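PDB 6FRL: tryptophan halogenase superfamily from Brevundimonas sp. BAL3, which probably catalyses flavin-dependent halogenation and prefers bromination over chlorination. Local coordinates for residues Pro60-Phe65 with Leu357-Ile362; Ala28-His33 with Glu363-Leu368; Glu351-Ala356 with Trp442-Pro447; Gly67-Arg72 with Gln174-Tyr179. One frame throughout, in Å; residues are numbered along the deposited sequence.

Contact 1 (Pro60-Phe65 with Leu357-Ile362); sequences PTIRRF and LIETGI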
# COMPACT_ATOMS: atom_id res chain seq x y z
N PRO B 60 -15.43 -10.57 -0.65
CA PRO B 60 -14.68 -11.84 -0.61
C PRO B 60 -13.74 -12.08 0.59
O PRO B 60 -13.37 -13.25 0.87
CB PRO B 60 -13.90 -11.81 -1.92
CG PRO B 60 -14.72 -10.95 -2.82
CD PRO B 60 -15.17 -9.85 -1.92
N THR B 61 -13.35 -11.02 1.29
CA THR B 61 -12.59 -11.19 2.51
C THR B 61 -13.27 -12.24 3.45
O THR B 61 -12.57 -13.00 4.10
CB THR B 61 -12.38 -9.85 3.26
OG1 THR B 61 -13.65 -9.22 3.54
CG2 THR B 61 -11.49 -8.89 2.48
N ILE B 62 -14.60 -12.30 3.51
CA ILE B 62 -15.29 -13.23 4.45
C ILE B 62 -14.93 -14.72 4.22
O ILE B 62 -14.88 -15.50 5.17
CB ILE B 62 -16.84 -13.02 4.45
CG1 ILE B 62 -17.49 -13.60 5.70
CG2 ILE B 62 -17.50 -13.72 3.27
CD1 ILE B 62 -17.03 -13.00 7.00
N ARG B 63 -14.64 -15.09 2.97
CA ARG B 63 -14.23 -16.48 2.65
C ARG B 63 -12.84 -16.76 3.21
O ARG B 63 -12.58 -17.88 3.64
CB ARG B 63 -14.32 -16.80 1.14
CG ARG B 63 -15.74 -16.58 0.56
CD ARG B 63 -15.95 -17.07 -0.87
NE ARG B 63 -14.83 -16.71 -1.73
CZ ARG B 63 -13.81 -17.50 -2.05
NH1 ARG B 63 -13.75 -18.78 -1.64
NH2 ARG B 63 -12.85 -17.01 -2.81
N ARG B 64 -11.96 -15.75 3.23
CA ARG B 64 -10.68 -15.87 3.90
C ARG B 64 -10.84 -15.94 5.43
O ARG B 64 -10.09 -16.63 6.09
CB ARG B 64 -9.72 -14.74 3.48
CG ARG B 64 -8.33 -14.82 4.11
CD ARG B 64 -7.46 -13.59 3.81
NE ARG B 64 -7.85 -12.37 4.58
CZ ARG B 64 -8.15 -11.16 4.07
NH1 ARG B 64 -8.13 -10.90 2.75
NH2 ARG B 64 -8.49 -10.17 4.90
N PHE B 65 -11.81 -15.21 5.97
CA PHE B 65 -12.02 -15.15 7.42
C PHE B 65 -12.32 -16.55 7.95
O PHE B 65 -11.62 -17.05 8.84
CB PHE B 65 -13.13 -14.15 7.78
CG PHE B 65 -13.52 -14.17 9.23
CD1 PHE B 65 -12.83 -13.39 10.17
CD2 PHE B 65 -14.58 -14.96 9.66
CE1 PHE B 65 -13.18 -13.43 11.50
CE2 PHE B 65 -14.93 -15.02 11.00
CZ PHE B 65 -14.23 -14.25 11.92
N LEU B 357 -16.19 -4.65 7.98
CA LEU B 357 -15.63 -3.77 9.01
C LEU B 357 -15.36 -4.48 10.35
O LEU B 357 -14.43 -4.11 11.10
CB LEU B 357 -16.49 -2.53 9.18
CG LEU B 357 -16.47 -1.53 7.98
CD1 LEU B 357 -17.73 -0.70 7.93
CD2 LEU B 357 -15.24 -0.61 7.96
N ILE B 358 -16.16 -5.52 10.63
CA ILE B 358 -15.90 -6.46 11.74
C ILE B 358 -14.63 -7.24 11.46
O ILE B 358 -13.76 -7.31 12.33
CB ILE B 358 -17.10 -7.41 11.97
CG1 ILE B 358 -18.27 -6.60 12.56
CG2 ILE B 358 -16.73 -8.57 12.90
CD1 ILE B 358 -19.63 -7.19 12.28
N GLU B 359 -14.50 -7.78 10.26
CA GLU B 359 -13.30 -8.54 9.87
C GLU B 359 -11.99 -7.71 10.00
O GLU B 359 -10.99 -8.20 10.48
CB GLU B 359 -13.39 -9.02 8.42
CG GLU B 359 -14.50 -9.97 8.03
CD GLU B 359 -14.52 -10.23 6.53
OE1 GLU B 359 -13.54 -10.85 6.02
OE2 GLU B 359 -15.50 -9.79 5.87
N THR B 360 -12.01 -6.48 9.51
CA THR B 360 -10.84 -5.62 9.54
C THR B 360 -10.52 -5.26 10.99
O THR B 360 -9.35 -5.18 11.37
CB THR B 360 -11.01 -4.34 8.70
OG1 THR B 360 -12.19 -3.64 9.11
CG2 THR B 360 -11.08 -4.65 7.19
N GLY B 361 -11.57 -5.06 11.80
CA GLY B 361 -11.39 -4.76 13.23
C GLY B 361 -10.70 -5.88 13.96
O GLY B 361 -9.78 -5.64 14.73
N ILE B 362 -11.13 -7.11 13.67
CA ILE B 362 -10.55 -8.31 14.26
C ILE B 362 -9.11 -8.53 13.83
O ILE B 362 -8.28 -8.86 14.65
CB ILE B 362 -11.40 -9.56 13.96
CG1 ILE B 362 -12.70 -9.50 14.76
CG2 ILE B 362 -10.66 -10.84 14.31
CD1 ILE B 362 -13.84 -10.24 14.10
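E359 reaches from one helix to T61 and I62 in the first turn of another, and its carboxylate carries most of the contact. The polar part is small. T61 OG1 lies 3.0 Å from E359 OE1 and equally 3.0 Å from E359 OE2, each a weak hydrogen bond. The threonine meets the carboxylate because its OG1 sits between the backbone N and the carbonyl carbon (chi1 57°), while the glutamate chain runs extended beyond CG (chi2 174°). The two side chains cross obliquely.

Hydrocarbon of I62 and F65 lies alongside the carboxylate oxygens. I62 CD1 comes to 3.7 Å from E359 OE2, its side chain crossing the glutamate at about a right angle, and F65 places CB 3.8 Å from E359 OE1. The apolar part proper is further along the helices, where F65 CE1 rests 4.2 Å from I362 CD1. M25 of helix 20-33 packs against both F65 and E359, adding a third helix to the cluster.

The helix segments 61-65 and 357-362 cross at 49°, with their axes 10.5 Å apart at closest approach. An alanine in place of E359 would probably leave T61 OG1 without its carboxylate partner and open a gap beside I62 CD1.

The chemistry implies a buried acid with modest polar support from across the contact. With two weak bonds from one hydroxyl and hydrocarbon beside it, the carboxylate may have a raised pKa; R64 NH2, 5.2 Å from E359 OE1, is too far for a salt bridge.

Contact 2 (Ala28-His33 with Glu363-Leu368); sequences AALVQH and ERLKAL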
# COMPACT_ATOMS: atom_id res chain seq x y z
N ALA B 28 -14.78 -16.56 17.75
CA ALA B 28 -14.22 -17.65 16.93
C ALA B 28 -12.78 -17.35 16.47
O ALA B 28 -11.89 -18.24 16.55
CB ALA B 28 -15.10 -17.94 15.73
N ALA B 29 -12.56 -16.11 16.02
CA ALA B 29 -11.24 -15.66 15.54
C ALA B 29 -10.20 -15.71 16.66
O ALA B 29 -9.11 -16.23 16.45
CB ALA B 29 -11.32 -14.26 14.96
N LEU B 30 -10.55 -15.20 17.85
CA LEU B 30 -9.64 -15.24 19.00
C LEU B 30 -9.42 -16.67 19.55
O LEU B 30 -8.31 -17.02 19.98
CB LEU B 30 -10.11 -14.28 20.10
CG LEU B 30 -10.15 -12.80 19.72
CD1 LEU B 30 -10.57 -11.93 20.90
CD2 LEU B 30 -8.79 -12.34 19.17
N VAL B 31 -10.47 -17.50 19.53
CA VAL B 31 -10.32 -18.92 19.90
C VAL B 31 -9.26 -19.60 19.03
O VAL B 31 -8.33 -20.20 19.56
CB VAL B 31 -11.69 -19.67 19.91
CG1 VAL B 31 -11.56 -21.17 19.75
CG2 VAL B 31 -12.44 -19.37 21.21
N GLN B 32 -9.35 -19.47 17.70
CA GLN B 32 -8.36 -20.09 16.80
C GLN B 32 -6.93 -19.53 16.99
O GLN B 32 -5.97 -20.26 16.98
CB GLN B 32 -8.74 -19.90 15.32
CG GLN B 32 -7.70 -20.42 14.31
CD GLN B 32 -7.86 -21.87 14.01
OE1 GLN B 32 -8.03 -22.70 14.93
NE2 GLN B 32 -7.82 -22.22 12.73
N HIS B 33 -6.84 -18.22 17.12
CA HIS B 33 -5.56 -17.54 17.16
C HIS B 33 -4.79 -17.82 18.46
O HIS B 33 -3.60 -17.88 18.46
CB HIS B 33 -5.81 -16.06 16.99
CG HIS B 33 -4.59 -15.25 16.77
ND1 HIS B 33 -4.24 -14.18 17.58
CD2 HIS B 33 -3.65 -15.31 15.80
CE1 HIS B 33 -3.13 -13.63 17.11
NE2 HIS B 33 -2.76 -14.30 16.04
N GLU B 363 -8.82 -8.38 12.54
CA GLU B 363 -7.44 -8.56 12.05
C GLU B 363 -6.53 -7.56 12.76
O GLU B 363 -5.44 -7.92 13.25
CB GLU B 363 -7.34 -8.42 10.51
CG GLU B 363 -5.91 -8.56 9.90
CD GLU B 363 -4.95 -9.67 10.50
OE1 GLU B 363 -5.21 -10.90 10.36
OE2 GLU B 363 -3.92 -9.30 11.16
N ARG B 364 -7.00 -6.33 12.89
CA ARG B 364 -6.26 -5.25 13.52
C ARG B 364 -6.01 -5.52 15.04
O ARG B 364 -4.91 -5.28 15.53
CB ARG B 364 -7.00 -3.93 13.27
CG ARG B 364 -6.25 -2.67 13.59
CD ARG B 364 -7.08 -1.46 13.14
NE ARG B 364 -7.06 -1.33 11.67
CZ ARG B 364 -8.11 -1.38 10.85
NH1 ARG B 364 -9.35 -1.50 11.30
NH2 ARG B 364 -7.89 -1.25 9.53
N LEU B 365 -7.02 -6.04 15.73
CA LEU B 365 -6.89 -6.40 17.14
C LEU B 365 -5.82 -7.45 17.36
O LEU B 365 -5.00 -7.31 18.29
CB LEU B 365 -8.23 -6.93 17.71
CG LEU B 365 -8.22 -7.46 19.15
CD1 LEU B 365 -7.57 -6.48 20.11
CD2 LEU B 365 -9.62 -7.78 19.59
N LYS B 366 -5.84 -8.49 16.53
CA LYS B 366 -4.76 -9.50 16.54
C LYS B 366 -3.37 -8.93 16.21
O LYS B 366 -2.41 -9.19 16.93
CB LYS B 366 -5.10 -10.66 15.60
CG LYS B 366 -6.31 -11.48 16.06
CD LYS B 366 -6.47 -12.80 15.31
CE LYS B 366 -6.97 -12.58 13.88
NZ LYS B 366 -6.90 -13.86 13.13
N ALA B 367 -3.26 -8.13 15.16
CA ALA B 367 -1.95 -7.52 14.79
C ALA B 367 -1.37 -6.57 15.88
O ALA B 367 -0.15 -6.42 16.01
CB ALA B 367 -2.07 -6.80 13.43
N LEU B 368 -2.26 -5.93 16.64
CA LEU B 368 -1.88 -5.00 17.70
C LEU B 368 -2.32 -5.49 19.07
O LEU B 368 -2.45 -4.67 19.98
CB LEU B 368 -2.46 -3.59 17.42
CG LEU B 368 -2.06 -2.92 16.11
CD1 LEU B 368 -2.93 -1.71 15.79
CD2 LEU B 368 -0.59 -2.51 16.13
O HOH W 1 -7.97 -16.11 13.94
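The imidazole of H33 carries the aliphatic chain of K366 over one of its faces. K366 CD makes a CH-pi contact 3.6 Å from the ring centroid and 19° off the ring normal. It is displaced toward the rim, with H33 CG as its closest ring atom at 3.4 Å. K366 CG approaches H33 ND1 at 3.7 Å, the lysine running slantwise over the imidazole. H33 also packs against A467 of the second subunit, so this ring lies close to the dimer interface.

The lysine is bent beyond the ring: chi3 of -73° turns CE out of the line of the preceding carbons. The ammonium at its end is joined to the facing helix through a water, which accepts from K366 NZ at 2.6 Å and donates to A29 O at 2.8 Å. The carbonyl and the charge are therefore linked without touching. An alanine in place of H33 would probably remove the ring face under K366 CD and leave the methylenes less firmly placed.

Beside this pair L30 CD2 meets K366 CG at 4.1 Å, the two side chains sliding past each other in opposite directions. L30 CD1 and L365 CD2, 4.5 Å apart, complete the apolar side, and I41 of strand 40-45 lies against L30 from the sheet.

The segments run roughly alongside each other, at 33°. Helix 20-33 follows strand 13-17 through a glycine-rich turn consistent with the Rossmann-type dinucleotide-binding fold of this halogenase family, and helix 354-367 packs next to it.

Contact 3 (Glu351-Ala356 with Trp442-Pro447); sequences ESTSIA and WEMFHP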
# COMPACT_ATOMS: atom_id res chain seq x y z
N GLU B 351 -22.63 -0.86 -0.24
CA GLU B 351 -21.54 -1.64 -0.77
C GLU B 351 -21.15 -2.79 0.18
O GLU B 351 -19.98 -3.21 0.22
CB GLU B 351 -20.39 -0.71 -1.19
CG GLU B 351 -20.66 0.07 -2.49
CD GLU B 351 -20.30 -0.68 -3.77
OE1 GLU B 351 -19.87 -1.84 -3.73
OE2 GLU B 351 -20.45 -0.09 -4.86
N SER B 352 -22.13 -3.31 0.93
CA SER B 352 -21.97 -4.58 1.66
C SER B 352 -20.75 -4.58 2.61
O SER B 352 -19.92 -5.47 2.53
CB SER B 352 -21.80 -5.74 0.65
OG SER B 352 -22.84 -5.79 -0.33
N THR B 353 -20.64 -3.58 3.48
CA THR B 353 -19.39 -3.38 4.23
C THR B 353 -19.44 -3.66 5.72
O THR B 353 -18.41 -3.59 6.37
CB THR B 353 -18.83 -1.95 4.04
OG1 THR B 353 -19.83 -1.00 4.39
CG2 THR B 353 -18.33 -1.72 2.59
N SER B 354 -20.61 -3.97 6.26
CA SER B 354 -20.80 -4.17 7.71
C SER B 354 -19.94 -5.30 8.28
O SER B 354 -19.17 -5.12 9.24
CB SER B 354 -22.28 -4.46 8.01
OG SER B 354 -23.01 -3.26 7.98
N ILE B 355 -20.12 -6.48 7.70
CA ILE B 355 -19.37 -7.62 8.11
C ILE B 355 -17.88 -7.36 7.83
O ILE B 355 -17.04 -7.64 8.69
CB ILE B 355 -19.97 -8.90 7.51
CG1 ILE B 355 -21.27 -9.21 8.28
CG2 ILE B 355 -18.98 -10.07 7.54
CD1 ILE B 355 -22.07 -10.41 7.78
N ALA B 356 -17.57 -6.77 6.68
CA ALA B 356 -16.20 -6.45 6.32
C ALA B 356 -15.47 -5.59 7.37
O ALA B 356 -14.28 -5.77 7.61
CB ALA B 356 -16.19 -5.76 4.97
N TRP B 442 -5.38 2.49 3.73
CA TRP B 442 -6.53 1.81 4.38
C TRP B 442 -7.82 1.77 3.55
O TRP B 442 -8.92 1.67 4.10
CB TRP B 442 -6.77 2.37 5.81
CG TRP B 442 -5.51 2.33 6.64
CD1 TRP B 442 -4.78 3.39 7.12
CD2 TRP B 442 -4.83 1.15 7.05
NE1 TRP B 442 -3.69 2.93 7.83
CE2 TRP B 442 -3.70 1.56 7.80
CE3 TRP B 442 -5.07 -0.23 6.87
CZ2 TRP B 442 -2.80 0.65 8.34
CZ3 TRP B 442 -4.19 -1.15 7.43
CH2 TRP B 442 -3.06 -0.70 8.16
N GLU B 443 -7.67 1.80 2.22
CA GLU B 443 -8.79 1.66 1.29
C GLU B 443 -9.30 0.21 1.33
O GLU B 443 -8.54 -0.72 1.12
CB GLU B 443 -8.34 1.94 -0.16
CG GLU B 443 -7.75 3.31 -0.47
CD GLU B 443 -8.77 4.38 -0.86
OE1 GLU B 443 -8.30 5.46 -1.22
OE2 GLU B 443 -10.00 4.17 -0.81
N MET B 444 -10.59 0.03 1.56
CA MET B 444 -11.22 -1.26 1.45
C MET B 444 -11.41 -1.60 -0.04
O MET B 444 -11.34 -2.80 -0.43
CB MET B 444 -12.55 -1.23 2.14
CG MET B 444 -13.27 -2.58 2.16
SD MET B 444 -14.53 -2.59 3.46
CE MET B 444 -13.48 -2.74 4.91
N PHE B 445 -11.65 -0.54 -0.84
CA PHE B 445 -11.96 -0.63 -2.25
C PHE B 445 -10.81 -0.18 -3.11
O PHE B 445 -10.34 0.94 -2.99
CB PHE B 445 -13.21 0.20 -2.54
CG PHE B 445 -14.42 -0.34 -1.85
CD1 PHE B 445 -15.04 -1.48 -2.35
CD2 PHE B 445 -14.83 0.18 -0.65
CE1 PHE B 445 -16.11 -2.05 -1.69
CE2 PHE B 445 -15.92 -0.36 -0.00
CZ PHE B 445 -16.56 -1.49 -0.52
N HIS B 446 -10.37 -1.06 -3.99
CA HIS B 446 -9.16 -0.85 -4.78
C HIS B 446 -9.51 -0.15 -6.11
O HIS B 446 -10.68 0.03 -6.40
CB HIS B 446 -8.44 -2.20 -4.96
CG HIS B 446 -8.06 -2.86 -3.65
ND1 HIS B 446 -8.69 -4.00 -3.19
CD2 HIS B 446 -7.18 -2.50 -2.69
CE1 HIS B 446 -8.19 -4.33 -2.01
NE2 HIS B 446 -7.28 -3.43 -1.68
N PRO B 447 -8.52 0.29 -6.89
CA PRO B 447 -8.82 1.05 -8.11
C PRO B 447 -9.92 0.51 -9.07
O PRO B 447 -10.72 1.30 -9.61
CB PRO B 447 -7.45 1.09 -8.79
CG PRO B 447 -6.52 1.27 -7.63
CD PRO B 447 -7.07 0.31 -6.61
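F445 points the end of its ring at T353, and M444 lies beside it with its sulfur turned to the same wall. T353 CG2 is 3.6 Å from F445 CZ, in the plane of the ring and at its edge, the two side chains crossing at about a right angle. The methyl is available because CG2 stands anti to the carbonyl carbon of T353, which leaves OG1 between the backbone N and that carbon (chi1 54°). E351 O lies near the ring plane at that edge, 3.9 Å from F445 CZ, and E351 CB is 4.0 Å from the same atom.

M444 takes a different course. Its CG is anti to the backbone N (chi1 -177°) and lies over one face of the F445 ring, offset toward the rim. The extended chi2 (160°) carries SD onward, to 3.9 Å from A356 CB and 4.0 Å from T353 CG2. Beyond the sulfur the chain bends at chi3, leaving M444 CE 4.1 Å from A356 CB. One threonine methyl is therefore shared by a sulfur and an aromatic edge. No hydrogen bond joins the two segments.

E351 is bent at chi2, and its carboxylate is held beyond the contact by H400 through OE2 and by H102 through OE1. F396 of helix 376-402 stacks with the F445 ring.

The loop after helix 422-434 is in this way pinned by hydrocarbon and sulfur to the turn that opens helix 354-367. Next to E351, S352 OG bonds to K85 NZ, an arrangement consistent with the lysine-and-glutamate neighbourhood found at the halogenation site of related flavin-dependent halogenases.

Contact 4 (Gly67-Arg72 with Gln174-Tyr179); sequences GQLGLR and QHLRAY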
# COMPACT_ATOMS: atom_id res chain seq x y z
N GLY B 67 -12.02 -19.27 6.18
CA GLY B 67 -10.84 -20.01 5.71
C GLY B 67 -9.77 -20.19 6.78
O GLY B 67 -9.33 -21.31 7.01
N GLN B 68 -9.43 -19.09 7.47
CA GLN B 68 -8.41 -19.11 8.51
C GLN B 68 -8.86 -19.94 9.72
O GLN B 68 -8.00 -20.42 10.46
CB GLN B 68 -8.03 -17.70 8.96
CG GLN B 68 -6.90 -17.09 8.17
CD GLN B 68 -6.86 -15.54 8.14
OE1 GLN B 68 -6.75 -14.93 7.05
NE2 GLN B 68 -6.94 -14.89 9.31
N LEU B 69 -10.16 -20.09 9.93
CA LEU B 69 -10.68 -20.94 11.00
C LEU B 69 -10.64 -22.47 10.73
O LEU B 69 -10.92 -23.25 11.63
CB LEU B 69 -12.13 -20.54 11.33
CG LEU B 69 -12.47 -19.08 11.66
CD1 LEU B 69 -13.96 -18.96 11.98
CD2 LEU B 69 -11.63 -18.53 12.81
N GLY B 70 -10.29 -22.90 9.50
CA GLY B 70 -10.36 -24.31 9.08
C GLY B 70 -11.71 -24.77 8.49
O GLY B 70 -11.94 -25.96 8.36
N LEU B 71 -12.60 -23.82 8.13
CA LEU B 71 -13.94 -24.10 7.58
C LEU B 71 -13.92 -24.02 6.06
O LEU B 71 -13.16 -23.27 5.48
CB LEU B 71 -14.95 -23.10 8.15
CG LEU B 71 -15.01 -22.99 9.67
CD1 LEU B 71 -16.09 -22.04 10.17
CD2 LEU B 71 -15.23 -24.36 10.28
N ARG B 72 -14.77 -24.81 5.41
CA ARG B 72 -14.89 -24.86 3.95
C ARG B 72 -16.08 -24.04 3.48
O ARG B 72 -17.06 -23.87 4.24
CB ARG B 72 -15.12 -26.28 3.48
CG ARG B 72 -13.96 -27.24 3.79
CD ARG B 72 -14.39 -28.71 3.68
NE ARG B 72 -15.05 -28.91 2.39
CZ ARG B 72 -14.45 -29.22 1.24
NH1 ARG B 72 -13.13 -29.46 1.17
NH2 ARG B 72 -15.18 -29.25 0.13
N GLN B 174 -24.72 -18.44 14.66
CA GLN B 174 -24.86 -19.76 15.30
C GLN B 174 -23.71 -20.73 14.93
O GLN B 174 -23.15 -21.37 15.82
CB GLN B 174 -26.24 -20.38 15.02
CG GLN B 174 -27.39 -19.67 15.74
CD GLN B 174 -28.74 -20.43 15.64
OE1 GLN B 174 -28.82 -21.67 15.41
NE2 GLN B 174 -29.82 -19.67 15.81
N HIS B 175 -23.33 -20.80 13.67
CA HIS B 175 -22.22 -21.66 13.25
C HIS B 175 -20.88 -21.28 13.95
O HIS B 175 -20.15 -22.14 14.47
CB HIS B 175 -22.12 -21.56 11.72
CG HIS B 175 -21.26 -22.60 11.07
ND1 HIS B 175 -21.73 -23.85 10.74
CD2 HIS B 175 -19.98 -22.54 10.62
CE1 HIS B 175 -20.77 -24.53 10.13
NE2 HIS B 175 -19.70 -23.76 10.05
N LEU B 176 -20.59 -20.00 14.04
CA LEU B 176 -19.36 -19.54 14.70
C LEU B 176 -19.39 -19.75 16.21
O LEU B 176 -18.34 -20.07 16.79
CB LEU B 176 -19.06 -18.09 14.37
CG LEU B 176 -18.89 -17.84 12.85
CD1 LEU B 176 -18.85 -16.33 12.55
CD2 LEU B 176 -17.69 -18.57 12.30
N ARG B 177 -20.56 -19.58 16.82
CA ARG B 177 -20.77 -19.91 18.25
C ARG B 177 -20.42 -21.36 18.59
O ARG B 177 -19.71 -21.62 19.56
CB ARG B 177 -22.21 -19.65 18.69
CG ARG B 177 -22.54 -20.21 20.06
CD ARG B 177 -23.93 -19.88 20.54
NE ARG B 177 -24.26 -20.72 21.71
CZ ARG B 177 -25.46 -20.81 22.29
NH1 ARG B 177 -26.50 -20.13 21.82
NH2 ARG B 177 -25.62 -21.57 23.36
N ALA B 178 -20.91 -22.29 17.80
CA ALA B 178 -20.59 -23.70 18.00
C ALA B 178 -19.09 -23.94 17.80
O ALA B 178 -18.48 -24.69 18.56
CB ALA B 178 -21.42 -24.59 17.09
N TYR B 179 -18.48 -23.27 16.81
CA TYR B 179 -17.02 -23.31 16.63
C TYR B 179 -16.26 -22.76 17.82
O TYR B 179 -15.25 -23.34 18.23
CB TYR B 179 -16.60 -22.52 15.37
CG TYR B 179 -15.12 -22.51 15.06
CD1 TYR B 179 -14.26 -21.57 15.64
CD2 TYR B 179 -14.58 -23.40 14.15
CE1 TYR B 179 -12.90 -21.55 15.35
CE2 TYR B 179 -13.22 -23.41 13.84
CZ TYR B 179 -12.38 -22.47 14.44
OH TYR B 179 -11.05 -22.45 14.12
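Y179 gives the hydrogen of its phenol to the backbone carbonyl of L69, with Y179 OH and L69 O 2.6 Å apart. The hydroxyl lies in the carbonyl plane and on a lone pair, at a C=O...O angle of 121°. It is the one hydrogen bond between the segments, and hydrocarbon of L69 lies beside it. L69 CB stands 3.7 Å from Y179 CZ, and L69 CD1 comes over a face of the phenol ring before meeting L176 CD2 at 3.8 Å, those two leucines crossing at about a right angle.

L71 forks between two aromatic groups. Its CD1 approaches H175 CD2 at 3.9 Å, tip to tip and in the plane of the imidazole, and its CD2 lies 4.0 Å from Y179 CD2, obliquely to that ring. A single leucine thus fills the angle between side chains one helical turn apart.

What positions these groups comes next. In Y179 the CG is anti to the backbone N (chi1 -179°), which starts the ring on its way to the turn. On the other side G70 ends helix 61-68 in a Schellman motif, with G70 N bonded to G67 O at 3.1 Å. Its positive phi would jam a CB against the preceding carbonyl oxygen. The reversal lets L69 and L71, on either side of the glycine, both face helix 169-182.

Further out, A28 and Q32 of helix 20-33 lie against Y179, and M25 touches L176. V76 of helix 73-79 packs on L71 and A79 on H175, so the turn linking helices 61-68 and 73-79 is set against helix 169-182, with helix 20-33 alongside.

Helix 354-367 runs through contacts 1, 2 and 3, whose centres lie about 11 Å (1 and 2) and 10 Å (1 and 3) apart. I362 CG2 touches A29 CB at 3.5 Å between contacts 1 and 2, and I62 CD1 meets I355 CG2 at 3.6 Å between contacts 1 and 3. Contact 4 shares helix 61-68 with contact 1 and meets contact 2 through a probable hydrogen bond, Q32 NE2 to Q68 O at 2.9 Å. Contacts 3 and 4 stay apart, about 8 Å between nearest atoms. I362 of contact 1 lies near the glycine-rich turn presumed to bind the dinucleotide, contact 2 uses the far end of helix 20-33, and contact 3 lies nearer the likely halogenation site.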